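Local coordinates for 16S rRNA processing protein (Pseudomonas aeruginosa, PDB 2F1L), which probably acts as an accessory factor in the final assembly of the 30S ribosomal subunit and in efficient processing of 16S rRNA, at residues A[78-82]-A[83-87]; A[154-157]-A[158-162]. One frame throughout, in Å; residues are numbered along the deposited sequence.

Interaction 1. Residues A[78-82]-A[83-87]; sequences AAKLK and GLDDR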
loop_
_atom_site.group_PDB
_atom_site.type_symbol
_atom_site.label_atom_id
_atom_site.label_comp_id
_atom_site.label_asym_id
_atom_site.label_seq_id
_atom_site.Cartn_x
_atom_site.Cartn_y
_atom_site.Cartn_z
ATOM N N ALA A 78 -18.391 1.849 -6.729
ATOM C CA ALA A 78 -19.459 2.288 -7.646
ATOM C C ALA A 78 -19.981 3.643 -7.184
ATOM O O ALA A 78 -20.243 3.869 -5.999
ATOM C CB ALA A 78 -20.601 1.272 -7.707
ATOM N N ALA A 79 -20.136 4.536 -8.139
ATOM C CA ALA A 79 -20.463 5.911 -7.858
ATOM C C ALA A 79 -21.631 6.335 -8.730
ATOM O O ALA A 79 -21.660 5.995 -9.906
ATOM C CB ALA A 79 -19.281 6.761 -8.163
ATOM N N LYS A 80 -22.584 7.045 -8.124
ATOM C CA LYS A 80 -23.722 7.614 -8.814
ATOM C C LYS A 80 -23.472 9.104 -8.935
ATOM O O LYS A 80 -23.344 9.791 -7.927
ATOM C CB LYS A 80 -25.025 7.340 -8.042
ATOM C CG LYS A 80 -26.337 7.855 -8.710
ATOM C CD LYS A 80 -26.750 7.014 -9.937
ATOM C CE LYS A 80 -27.995 7.564 -10.688
ATOM N NZ LYS A 80 -27.855 9.013 -10.928
ATOM N N LEU A 81 -23.390 9.592 -10.172
ATOM C CA LEU A 81 -23.195 11.019 -10.448
ATOM C C LEU A 81 -24.516 11.682 -10.839
ATOM O O LEU A 81 -25.378 11.072 -11.485
ATOM C CB LEU A 81 -22.161 11.225 -11.547
ATOM C CG LEU A 81 -20.851 10.448 -11.377
ATOM C CD1 LEU A 81 -19.947 10.783 -12.523
ATOM C CD2 LEU A 81 -20.183 10.763 -10.063
ATOM N N LYS A 82 -24.662 12.951 -10.453
ATOM C CA LYS A 82 -25.934 13.634 -10.606
ATOM C C LYS A 82 -26.233 13.734 -12.078
ATOM O O LYS A 82 -25.373 14.102 -12.854
ATOM C CB LYS A 82 -25.931 15.020 -9.951
ATOM C CG LYS A 82 -27.304 15.651 -9.952
ATOM C CD LYS A 82 -27.392 16.896 -9.101
ATOM C CE LYS A 82 -28.749 17.520 -9.288
ATOM N NZ LYS A 82 -28.714 18.970 -8.970
ATOM N N GLY A 83 -27.446 13.346 -12.451
ATOM C CA GLY A 83 -27.910 13.435 -13.834
ATOM C C GLY A 83 -27.308 12.440 -14.813
ATOM O O GLY A 83 -27.483 12.591 -16.022
ATOM N N LEU A 84 -26.613 11.430 -14.305
ATOM C CA LEU A 84 -26.083 10.339 -15.134
ATOM C C LEU A 84 -26.908 9.097 -14.786
ATOM O O LEU A 84 -26.636 8.403 -13.803
ATOM C CB LEU A 84 -24.577 10.150 -14.854
ATOM C CG LEU A 84 -23.787 9.083 -15.592
ATOM C CD1 LEU A 84 -23.901 9.298 -17.068
ATOM C CD2 LEU A 84 -22.347 9.121 -15.220
ATOM N N ASP A 85 -27.939 8.838 -15.587
ATOM C CA ASP A 85 -28.958 7.833 -15.251
ATOM C C ASP A 85 -29.129 6.641 -16.182
ATOM O O ASP A 85 -30.107 5.921 -16.057
ATOM C CB ASP A 85 -30.289 8.532 -15.051
ATOM C CG ASP A 85 -30.190 9.644 -14.046
ATOM O OD1 ASP A 85 -29.669 9.416 -12.934
ATOM O OD2 ASP A 85 -30.622 10.758 -14.361
ATOM N N ASP A 86 -28.207 6.398 -17.109
ATOM C CA ASP A 86 -28.159 5.059 -17.757
ATOM C C ASP A 86 -26.777 4.636 -18.169
ATOM O O ASP A 86 -25.856 5.446 -18.322
ATOM C CB ASP A 86 -29.055 4.999 -18.982
ATOM C CG ASP A 86 -28.524 5.831 -20.086
ATOM O OD1 ASP A 86 -28.646 7.046 -19.957
ATOM O OD2 ASP A 86 -27.926 5.283 -21.022
ATOM N N ARG A 87 -26.658 3.336 -18.379
ATOM C CA ARG A 87 -25.354 2.709 -18.652
ATOM C C ARG A 87 -24.702 3.289 -19.880
ATOM O O ARG A 87 -23.507 3.383 -19.941
ATOM C CB ARG A 87 -25.535 1.202 -18.796
ATOM C CG ARG A 87 -24.264 0.358 -19.035
ATOM C CD ARG A 87 -24.715 -1.045 -19.343
ATOM N NE ARG A 87 -23.646 -2.025 -19.482
ATOM C CZ ARG A 87 -23.016 -2.591 -18.464
ATOM N NH1 ARG A 87 -23.302 -2.285 -17.210
ATOM N NH2 ARG A 87 -22.107 -3.492 -18.702
HETATM O O HOH W 1 -24.571 7.963 -12.240
#
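The ammonium group of Lys80 is gripped by the carboxylate of Asp85, just past the turn that follows its strand, and by the carbonyl of Leu84, the last residue of that turn. Lys80 NZ makes a salt bridge of 2.7 Å with Asp85 OD1, which it meets nearly along the C-O axis. Lys80 NZ also donates to Leu84 O at 3.2 Å, from above the carbonyl plane. A weak bond to Leu81 O adds a third acceptor. Lys80 CG is anti to the backbone N (chi1 -178°), and bends at chi2 and chi4 then bring NZ to the turn. There the side chain crosses that of Asp85 at about a right angle. The type II beta turn from Leu81 to Leu84 is closed by Leu84 N to Leu81 O at 3.1 Å, with Gly83 at its positive-phi position (phi 72°). A water accepts from Leu81 N at 2.9 Å and also reaches Leu84 O. The Leu81 and Leu84 side chains run side by side, with Leu81 CD1 4.0 Å from Leu84 CD2. Leu81 also packs on Trp54 and Leu84 on Val36. The lysine charge is thus balanced by Asp85, while its other bonds go to backbone carbonyls of the turn.

Interaction 2. Residues A[154-157]-A[158-162]; sequences SLDD and RERLL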
loop_
_atom_site.group_PDB
_atom_site.type_symbol
_atom_site.label_atom_id
_atom_site.label_comp_id
_atom_site.label_asym_id
_atom_site.label_seq_id
_atom_site.Cartn_x
_atom_site.Cartn_y
_atom_site.Cartn_z
ATOM N N SER A 154 -9.997 -10.852 20.197
ATOM C CA SER A 154 -9.188 -11.012 18.956
ATOM C C SER A 154 -9.240 -12.452 18.475
ATOM O O SER A 154 -9.337 -13.372 19.264
ATOM C CB SER A 154 -7.706 -10.608 19.185
ATOM O OG SER A 154 -6.807 -11.051 18.151
ATOM N N LEU A 155 -9.141 -12.614 17.171
ATOM C CA LEU A 155 -8.989 -13.910 16.519
ATOM C C LEU A 155 -7.891 -14.819 17.082
ATOM O O LEU A 155 -8.091 -16.024 17.198
ATOM C CB LEU A 155 -8.637 -13.647 15.072
ATOM C CG LEU A 155 -8.502 -14.802 14.102
ATOM C CD1 LEU A 155 -9.875 -15.380 13.869
ATOM C CD2 LEU A 155 -7.890 -14.240 12.808
ATOM N N ASP A 156 -6.725 -14.261 17.397
ATOM C CA ASP A 156 -5.640 -15.070 17.957
ATOM C C ASP A 156 -4.756 -14.262 18.910
ATOM O O ASP A 156 -5.244 -13.358 19.561
ATOM C CB ASP A 156 -4.843 -15.734 16.825
ATOM C CG ASP A 156 -4.229 -14.731 15.846
ATOM O OD1 ASP A 156 -3.951 -13.562 16.222
ATOM O OD2 ASP A 156 -4.001 -15.143 14.688
ATOM N N ASP A 157 -3.472 -14.610 18.981
ATOM C CA ASP A 157 -2.517 -14.089 19.955
ATOM C C ASP A 157 -1.459 -13.249 19.317
ATOM O O ASP A 157 -0.526 -12.804 20.010
ATOM C CB ASP A 157 -1.806 -15.258 20.647
ATOM C CG ASP A 157 -2.577 -15.776 21.820
ATOM O OD1 ASP A 157 -3.674 -15.223 22.058
ATOM O OD2 ASP A 157 -2.093 -16.714 22.505
ATOM N N ARG A 158 -1.600 -13.027 18.008
ATOM C CA ARG A 158 -0.523 -12.496 17.203
ATOM C C ARG A 158 -0.620 -11.010 17.081
ATOM O O ARG A 158 -1.690 -10.487 16.747
ATOM C CB ARG A 158 -0.588 -13.042 15.774
ATOM C CG ARG A 158 -0.207 -14.497 15.599
ATOM C CD ARG A 158 -0.167 -14.840 14.113
ATOM N NE ARG A 158 0.883 -14.056 13.464
ATOM C CZ ARG A 158 0.802 -13.509 12.261
ATOM N NH1 ARG A 158 -0.282 -13.619 11.511
ATOM N NH2 ARG A 158 1.822 -12.812 11.820
ATOM N N GLU A 159 0.515 -10.342 17.265
ATOM C CA GLU A 159 0.642 -8.939 16.895
ATOM C C GLU A 159 0.801 -8.871 15.379
ATOM O O GLU A 159 1.400 -9.751 14.769
ATOM C CB GLU A 159 1.820 -8.268 17.617
ATOM C CG GLU A 159 2.376 -7.037 16.933
ATOM C CD GLU A 159 3.656 -6.549 17.577
ATOM O OE1 GLU A 159 3.593 -6.178 18.756
ATOM O OE2 GLU A 159 4.719 -6.526 16.901
ATOM N N ARG A 160 0.255 -7.827 14.770
ATOM C CA ARG A 160 0.390 -7.649 13.350
ATOM C C ARG A 160 0.796 -6.240 12.987
ATOM O O ARG A 160 0.607 -5.312 13.745
ATOM C CB ARG A 160 -0.924 -7.999 12.663
ATOM C CG ARG A 160 -1.223 -9.470 12.635
ATOM C CD ARG A 160 -2.549 -9.689 11.996
ATOM N NE ARG A 160 -2.882 -11.104 11.841
ATOM C CZ ARG A 160 -3.359 -11.843 12.825
ATOM N NH1 ARG A 160 -3.520 -11.315 14.034
ATOM N NH2 ARG A 160 -3.658 -13.108 12.615
ATOM N N LEU A 161 1.346 -6.079 11.802
ATOM C CA LEU A 161 1.857 -4.783 11.406
ATOM C C LEU A 161 1.343 -4.439 10.019
ATOM O O LEU A 161 1.784 -5.018 9.003
ATOM C CB LEU A 161 3.370 -4.824 11.436
ATOM C CG LEU A 161 3.877 -5.102 12.836
ATOM C CD1 LEU A 161 5.073 -6.027 12.754
ATOM C CD2 LEU A 161 4.201 -3.810 13.568
ATOM N N LEU A 162 0.380 -3.527 9.988
ATOM C CA LEU A 162 -0.357 -3.243 8.767
ATOM C C LEU A 162 0.066 -1.891 8.254
ATOM O O LEU A 162 0.290 -0.991 9.021
ATOM C CB LEU A 162 -1.847 -3.276 9.014
ATOM C CG LEU A 162 -2.522 -4.650 9.011
ATOM C CD1 LEU A 162 -1.940 -5.574 10.031
ATOM C CD2 LEU A 162 -4.020 -4.458 9.272
#
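Asp156 and Arg160 form a two-pronged, end-on salt bridge in the loop that leads into strand 160-163 of the PRC-barrel domain. Arg160 NH2 donates to Asp156 OD2 at 2.9 Å, and Arg160 NH1 donates to Asp156 OD1 at 3.2 Å. Both oxygens are met on their syn sides. The carboxylate and guanidinium planes are only 3° apart, so the two flat groups meet edge to edge. Asp156 OD1 also accepts a hydrogen bond from Arg158 N at 3.0 Å, from above the carboxylate plane, which makes an Asx turn. Asp156 CG sits between its own backbone N and carbonyl carbon (chi1 59°), which turns the carboxylate toward both donors. The Arg160 chain runs extended from CG to NE and reaches back to the loop. Its NH2 has a second acceptor in Ala185 O, which links the loop to the C-terminal tail. Arg158 NH1 binds that tail too, at Phe187 O. Within 154-157, Ser154 OG donates to Asp156 O at 3.1 Å. Packing is slight. Leu155 CD2 approaches Arg160 NH2 obliquely, and Arg158 CZ lies 4.2 Å above one face of the Arg160 guanidinium, offset toward its rim.

Overall arrangement
From the N terminus, the chain first reaches interaction 1 in the RimM N-terminal domain. There strand 76-81, paired with strands 35-40 and 61-73, ends in a tight turn that leads to helix 87-91. The chain then passes into the PRC-barrel domain. Interaction 2 closes the end of the loop between strands 145-149 and 160-163, which pair antiparallel, and ties it to the C-terminal tail. The second subunit also meets this region, through a salt bridge from its Lys25 to Glu159. The two contacts are in series and neither nest nor cross. They lie on opposite sides of the chain's centre. The centres of interaction 1 and interaction 2 are about 40 Å apart.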